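Local atomic coordinates of alpha-14 giardin (PDB entry 3CHJ), a protein that binds calcium ions and phosphatidylserine as an annexin, and may serve as a calcium-regulated structural element linking the phospholipid bilayer to the underlying axoneme. Residues A[37-40]-A[41-45]; A[266-269]-A[270-274]. All coordinates share one frame; numbering follows the deposited sequence.

Interaction 1, at the Pro40-Pro41 helix start, and interaction 2, around Thr269 and Phe273, differ in depth and chemistry. Interaction 1 lies at the surface, about 19 Å between its centre and that of the chain, and joins helix 31-38 to helix 41-55 through proline rings and a glutamine amide held by Met321 and Ser320. Interaction 2, about 6 Å between the same centres, is buried along helix 262-272; it packs Met271 and Ile268 and sends Arg267 to Asp106. Pro40 O takes Leu44 N and, weakly, Gln43 N, whereas Thr269 O takes Phe273 N and His272 N. The regions touch where Arg274 NH1 makes a weak hydrogen bond to Tyr39 O.

Interaction 1 (A[37-40]-A[41-45]); sequences RSYP and PNQLR
Tyr39, where the chain leaves helix 31-38, meets Gln43 and Leu44 of the next helix with different parts of its side chain. Its CB packs against Leu44 CD2 at 3.9 Å, while ring atom CD1 lies 3.6 Å from Gln43 OE1. The Tyr39 and Gln43 side chains run almost perpendicular to each other, with ring and amide planes 34° apart. The Tyr39 carbonyl oxygen also lies 3.6 Å from Leu44 CD1.

Pro40 follows at the N-cap position and makes two kinds of contact. Its ring carbon CG packs against Gln43 CG at 3.7 Å, and CD comes near the Gln43 amide. The Gln43 chain, extended beyond CG (chi2 -163°), carries that amide past the proline ring, close to Tyr39 CD1; there OE1 accepts a hydrogen bond from Met321 N and NE2 is bonded to Ser320 OG, so both ends of the amide are held by the C-terminal segment. The Pro40 carbonyl, meanwhile, turns into the first turn of the helix. Leu44 N donates to Pro40 O over 3.1 Å, in the carbonyl plane and with an N-H...O angle of 158°, whereas the bond from Gln43 N to the same oxygen is weak. Pro41 can occupy the first helical position without losing a backbone bond, because an N-terminal turn needs no N-H from that residue. A short connection between consecutive helices, with proline at the N-cap and again at the first helical position, fits the all-helical annexin fold.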
ATOM      1  N   ARG A  37     -17.076  -2.354  -3.048  1.00 15.08           N
ATOM      2  CA  ARG A  37     -16.848  -1.464  -4.191  1.00 15.89           C
ATOM      3  C   ARG A  37     -17.940  -0.406  -4.341  1.00 16.72           C
ATOM      4  O   ARG A  37     -17.727   0.607  -5.022  1.00 17.83           O
ATOM      5  CB  ARG A  37     -16.794  -2.267  -5.479  1.00 16.20           C
ATOM      6  CG  ARG A  37     -15.637  -3.205  -5.581  1.00 16.54           C
ATOM      7  CD  ARG A  37     -15.808  -4.050  -6.817  1.00 17.54           C
ATOM      8  NE  ARG A  37     -15.325  -3.402  -8.041  1.00 20.51           N
ATOM      9  CZ  ARG A  37     -15.943  -3.437  -9.223  1.00 23.48           C
ATOM     10  NH1 ARG A  37     -17.137  -4.012  -9.359  1.00 25.01           N
ATOM     11  NH2 ARG A  37     -15.389  -2.840 -10.274  1.00 23.17           N
ATOM     12  N   SER A  38     -19.111  -0.672  -3.749  1.00 16.55           N
ATOM     13  CA  SER A  38     -20.329   0.134  -3.995  1.00 17.06           C
ATOM     14  C   SER A  38     -20.566   1.257  -2.993  1.00 17.93           C
ATOM     15  O   SER A  38     -21.351   2.172  -3.269  1.00 18.53           O
ATOM     16  CB  SER A  38     -21.567  -0.773  -4.004  1.00 16.61           C
ATOM     17  OG  SER A  38     -21.535  -1.639  -5.112  1.00 19.20           O
ATOM     18  N   TYR A  39     -19.932   1.182  -1.823  1.00 17.69           N
ATOM     19  CA  TYR A  39     -20.195   2.119  -0.720  1.00 17.94           C
ATOM     20  C   TYR A  39     -18.898   2.691  -0.143  1.00 18.83           C
ATOM     21  O   TYR A  39     -17.860   2.029  -0.201  1.00 18.23           O
ATOM     22  CB  TYR A  39     -20.977   1.440   0.412  1.00 18.88           C
ATOM     23  CG  TYR A  39     -22.313   0.885  -0.009  1.00 18.90           C
ATOM     24  CD1 TYR A  39     -23.435   1.719  -0.109  1.00 20.35           C
ATOM     25  CD2 TYR A  39     -22.464  -0.471  -0.301  1.00 17.84           C
ATOM     26  CE1 TYR A  39     -24.669   1.199  -0.493  1.00 20.61           C
ATOM     27  CE2 TYR A  39     -23.691  -0.992  -0.696  1.00 20.97           C
ATOM     28  CZ  TYR A  39     -24.786  -0.149  -0.787  1.00 19.55           C
ATOM     29  OH  TYR A  39     -26.000  -0.695  -1.186  1.00 21.76           O
ATOM     30  N   PRO A  40     -18.958   3.919   0.404  1.00 19.53           N
ATOM     31  CA  PRO A  40     -17.771   4.493   1.044  1.00 19.79           C
ATOM     32  C   PRO A  40     -17.408   3.758   2.340  1.00 19.52           C
ATOM     33  O   PRO A  40     -18.278   3.183   2.982  1.00 18.91           O
ATOM     34  CB  PRO A  40     -18.189   5.940   1.341  1.00 20.29           C
ATOM     35  CG  PRO A  40     -19.664   5.926   1.369  1.00 21.49           C
ATOM     36  CD  PRO A  40     -20.111   4.843   0.432  1.00 19.75           C
ATOM     37  N   PRO A  41     -16.116   3.745   2.712  1.00 19.83           N
ATOM     38  CA  PRO A  41     -15.657   3.017   3.900  1.00 20.09           C
ATOM     39  C   PRO A  41     -16.393   3.335   5.201  1.00 20.73           C
ATOM     40  O   PRO A  41     -16.577   2.441   6.028  1.00 20.03           O
ATOM     41  CB  PRO A  41     -14.180   3.420   3.996  1.00 20.11           C
ATOM     42  CG  PRO A  41     -13.799   3.594   2.576  1.00 19.90           C
ATOM     43  CD  PRO A  41     -14.980   4.320   1.972  1.00 20.39           C
ATOM     44  N   ASN A  42     -16.815   4.583   5.391  1.00 21.29           N
ATOM     45  CA  ASN A  42     -17.500   4.919   6.635  1.00 22.43           C
ATOM     46  C   ASN A  42     -18.846   4.227   6.743  1.00 21.81           C
ATOM     47  O   ASN A  42     -19.249   3.831   7.835  1.00 21.64           O
ATOM     48  CB  ASN A  42     -17.630   6.436   6.820  1.00 24.35           C
ATOM     49  CG  ASN A  42     -16.305   7.094   7.196  1.00 27.59           C
ATOM     50  OD1 ASN A  42     -15.515   6.559   7.997  1.00 31.91           O
ATOM     51  ND2 ASN A  42     -16.056   8.270   6.626  1.00 32.56           N
ATOM     52  N   GLN A  43     -19.508   4.055   5.606  1.00 20.55           N
ATOM     53  CA  GLN A  43     -20.780   3.333   5.562  1.00 20.46           C
ATOM     54  C   GLN A  43     -20.569   1.833   5.744  1.00 19.29           C
ATOM     55  O   GLN A  43     -21.395   1.154   6.365  1.00 19.53           O
ATOM     56  CB  GLN A  43     -21.538   3.608   4.259  1.00 20.56           C
ATOM     57  CG  GLN A  43     -21.937   5.070   4.113  1.00 22.13           C
ATOM     58  CD  GLN A  43     -23.014   5.325   3.066  1.00 23.86           C
ATOM     59  OE1 GLN A  43     -23.379   4.455   2.274  1.00 25.15           O
ATOM     60  NE2 GLN A  43     -23.531   6.546   3.071  1.00 27.24           N
ATOM     61  N   LEU A  44     -19.477   1.304   5.188  1.00 18.25           N
ATOM     62  CA  LEU A  44     -19.151  -0.111   5.392  1.00 16.86           C
ATOM     63  C   LEU A  44     -18.859  -0.404   6.865  1.00 17.96           C
ATOM     64  O   LEU A  44     -19.270  -1.440   7.393  1.00 17.33           O
ATOM     65  CB  LEU A  44     -17.970  -0.511   4.506  1.00 16.73           C
ATOM     66  CG  LEU A  44     -18.201  -0.393   2.992  1.00 15.25           C
ATOM     67  CD1 LEU A  44     -16.881  -0.534   2.200  1.00 16.12           C
ATOM     68  CD2 LEU A  44     -19.254  -1.408   2.493  1.00 15.25           C
ATOM     69  N   ARG A  45     -18.146   0.506   7.530  1.00 17.52           N
ATOM     70  CA  ARG A  45     -17.932   0.356   8.960  1.00 18.64           C
ATOM     71  C   ARG A  45     -19.245   0.452   9.731  1.00 18.93           C
ATOM     72  O   ARG A  45     -19.454  -0.314  10.663  1.00 19.10           O
ATOM     73  CB  ARG A  45     -16.902   1.343   9.505  1.00 19.17           C
ATOM     74  CG  ARG A  45     -16.635   1.124  11.004  1.00 21.59           C
ATOM     75  CD  ARG A  45     -15.722   2.181  11.585  1.00 25.34           C
ATOM     76  NE  ARG A  45     -16.282   3.525  11.438  1.00 28.33           N
ATOM     77  CZ  ARG A  45     -15.656   4.638  11.808  1.00 28.45           C
ATOM     78  NH1 ARG A  45     -14.447   4.569  12.341  1.00 29.42           N
ATOM     79  NH2 ARG A  45     -16.238   5.815  11.635  1.00 30.12           N
TER

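Interaction 2 (A[266-269]-A[270-274]); sequences NRIT and AMHFR
Thr269, Ala270 and Met271 bury the most surface in this local contact along helix 262-272. The Thr269 carbonyl oxygen takes two N-H groups. Phe273 N reaches it over 2.9 Å, only modestly tilted from the carbonyl plane, while His272 N, 3.2 Å from Thr269 O, stands above that plane. The same oxygen lies in plane at the edge of the Phe273 ring, 3.3 Å from CD2. The side-chain hydroxyl OG1 of Thr269 is hydrogen-bonded to Leu265 O and Trp311 NE1.

Ala270 N makes a straight bond to Asn266 O, 2.8 Å long with an angle of 171°. One residue on, Met271 N donates to Arg267 O, and the Met271 side chain returns over that carbonyl: a bend at chi3 (-75°) brings CE to 3.4 Å from Arg267 O. The two side chains lie alongside, pointing the same way, with Arg267 continuing to a salt bridge with Asp106. Met271 CB also sits over the centre of the His272 ring. The carbonyls of residues 266 to 269 thus each take an N-H from 270-273; His272 N is shared between Thr269 O and, weakly, Ile268 O, so i+3 and i+4 bonding overlap here.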
ATOM      1  N   ASN A 266      -3.547  -8.829   0.188  1.00 11.99           N
ATOM      2  CA  ASN A 266      -4.702  -8.236   0.873  1.00 11.85           C
ATOM      3  C   ASN A 266      -4.450  -6.775   1.219  1.00 11.64           C
ATOM      4  O   ASN A 266      -5.289  -5.911   0.934  1.00 12.31           O
ATOM      5  CB  ASN A 266      -5.056  -9.017   2.146  1.00 11.23           C
ATOM      6  CG  ASN A 266      -5.711 -10.339   1.845  1.00 12.66           C
ATOM      7  OD1 ASN A 266      -6.055 -10.625   0.687  1.00 13.87           O
ATOM      8  ND2 ASN A 266      -5.939 -11.137   2.890  1.00 13.25           N
ATOM      9  N   ARG A 267      -3.313  -6.495   1.855  1.00 11.51           N
ATOM     10  CA  ARG A 267      -3.097  -5.121   2.312  1.00 10.75           C
ATOM     11  C   ARG A 267      -2.904  -4.161   1.134  1.00 11.09           C
ATOM     12  O   ARG A 267      -3.403  -3.027   1.163  1.00 10.74           O
ATOM     13  CB  ARG A 267      -1.945  -5.024   3.326  1.00 10.74           C
ATOM     14  CG  ARG A 267      -0.594  -5.348   2.756  1.00 11.62           C
ATOM     15  CD  ARG A 267       0.461  -5.051   3.803  1.00 13.05           C
ATOM     16  NE  ARG A 267       1.769  -5.551   3.394  1.00 12.89           N
ATOM     17  CZ  ARG A 267       2.320  -6.668   3.847  1.00 13.85           C
ATOM     18  NH1 ARG A 267       1.683  -7.432   4.744  1.00 14.69           N
ATOM     19  NH2 ARG A 267       3.521  -7.022   3.394  1.00 16.17           N
ATOM     20  N   ILE A 268      -2.191  -4.595   0.085  1.00 10.59           N
ATOM     21  CA  ILE A 268      -1.997  -3.716  -1.059  1.00 10.56           C
ATOM     22  C   ILE A 268      -3.348  -3.445  -1.727  1.00 10.23           C
ATOM     23  O   ILE A 268      -3.664  -2.306  -2.041  1.00 10.87           O
ATOM     24  CB  ILE A 268      -1.005  -4.310  -2.098  1.00 11.31           C
ATOM     25  CG1 ILE A 268       0.375  -4.581  -1.456  1.00 12.76           C
ATOM     26  CG2 ILE A 268      -0.954  -3.443  -3.347  1.00 10.61           C
ATOM     27  CD1 ILE A 268       1.177  -3.347  -1.155  1.00 18.09           C
ATOM     28  N   THR A 269      -4.167  -4.489  -1.872  1.00  9.38           N
ATOM     29  CA  THR A 269      -5.475  -4.346  -2.493  1.00  9.71           C
ATOM     30  C   THR A 269      -6.387  -3.454  -1.620  1.00  9.97           C
ATOM     31  O   THR A 269      -6.953  -2.474  -2.106  1.00 10.53           O
ATOM     32  CB  THR A 269      -6.096  -5.734  -2.767  1.00 10.17           C
ATOM     33  OG1 THR A 269      -5.192  -6.471  -3.607  1.00 10.89           O
ATOM     34  CG2 THR A 269      -7.477  -5.586  -3.424  1.00 11.88           C
ATOM     35  N   ALA A 270      -6.518  -3.759  -0.333  1.00 10.44           N
ATOM     36  CA  ALA A 270      -7.391  -2.961   0.547  1.00 10.62           C
ATOM     37  C   ALA A 270      -6.946  -1.491   0.661  1.00 10.98           C
ATOM     38  O   ALA A 270      -7.798  -0.589   0.655  1.00 10.80           O
ATOM     39  CB  ALA A 270      -7.457  -3.618   1.931  1.00 10.60           C
ATOM     40  N   MET A 271      -5.630  -1.263   0.706  1.00 11.13           N
ATOM     41  CA  MET A 271      -5.120   0.119   0.823  1.00 12.09           C
ATOM     42  C   MET A 271      -5.369   0.931  -0.430  1.00 11.82           C
ATOM     43  O   MET A 271      -5.557   2.155  -0.347  1.00 12.07           O
ATOM     44  CB  MET A 271      -3.626   0.162   1.162  1.00 11.52           C
ATOM     45  CG  MET A 271      -3.318  -0.301   2.559  1.00 13.56           C
ATOM     46  SD  MET A 271      -1.604   0.039   2.998  1.00 14.71           S
ATOM     47  CE  MET A 271      -0.726  -1.215   2.090  1.00 16.38           C
ATOM     48  N   HIS A 272      -5.355   0.281  -1.598  1.00 10.37           N
ATOM     49  CA  HIS A 272      -5.166   1.033  -2.841  1.00 11.45           C
ATOM     50  C   HIS A 272      -6.189   0.834  -3.931  1.00 11.13           C
ATOM     51  O   HIS A 272      -6.173   1.561  -4.908  1.00 10.96           O
ATOM     52  CB  HIS A 272      -3.757   0.773  -3.378  1.00 11.13           C
ATOM     53  CG  HIS A 272      -2.692   1.283  -2.469  1.00 12.78           C
ATOM     54  ND1 HIS A 272      -1.668   0.496  -1.986  1.00 16.96           N
ATOM     55  CD2 HIS A 272      -2.532   2.502  -1.909  1.00 12.95           C
ATOM     56  CE1 HIS A 272      -0.901   1.226  -1.192  1.00 12.88           C
ATOM     57  NE2 HIS A 272      -1.406   2.440  -1.122  1.00 17.47           N
ATOM     58  N   PHE A 273      -7.089  -0.142  -3.787  1.00 11.14           N
ATOM     59  CA  PHE A 273      -7.989  -0.438  -4.911  1.00 11.84           C
ATOM     60  C   PHE A 273      -8.898   0.736  -5.292  1.00 12.88           C
ATOM     61  O   PHE A 273      -9.215   0.925  -6.466  1.00 14.32           O
ATOM     62  CB  PHE A 273      -8.797  -1.721  -4.660  1.00 11.54           C
ATOM     63  CG  PHE A 273     -10.062  -1.508  -3.876  1.00 12.45           C
ATOM     64  CD1 PHE A 273     -11.279  -1.327  -4.531  1.00 13.33           C
ATOM     65  CD2 PHE A 273     -10.051  -1.532  -2.483  1.00 12.02           C
ATOM     66  CE1 PHE A 273     -12.463  -1.145  -3.817  1.00 13.56           C
ATOM     67  CE2 PHE A 273     -11.245  -1.344  -1.759  1.00 12.77           C
ATOM     68  CZ  PHE A 273     -12.454  -1.163  -2.451  1.00 12.76           C
ATOM     69  N   ARG A 274      -9.299   1.528  -4.303  1.00 14.18           N
ATOM     70  CA  ARG A 274     -10.315   2.554  -4.561  1.00 15.70           C
ATOM     71  C   ARG A 274      -9.706   3.753  -5.307  1.00 16.96           C
ATOM     72  O   ARG A 274     -10.334   4.341  -6.192  1.00 18.43           O
ATOM     73  CB  ARG A 274     -10.946   2.975  -3.237  1.00 15.87           C
ATOM     74  CG  ARG A 274     -12.387   3.410  -3.364  1.00 20.95           C
ATOM     75  CD  ARG A 274     -12.967   3.693  -1.990  1.00 22.95           C
ATOM     76  NE  ARG A 274     -13.270   2.513  -1.157  1.00 23.77           N
ATOM     77  CZ  ARG A 274     -14.465   1.907  -1.135  1.00 26.02           C
ATOM     78  NH1 ARG A 274     -15.456   2.318  -1.937  1.00 23.34           N
ATOM     79  NH2 ARG A 274     -14.685   0.882  -0.318  1.00 27.80           N
TER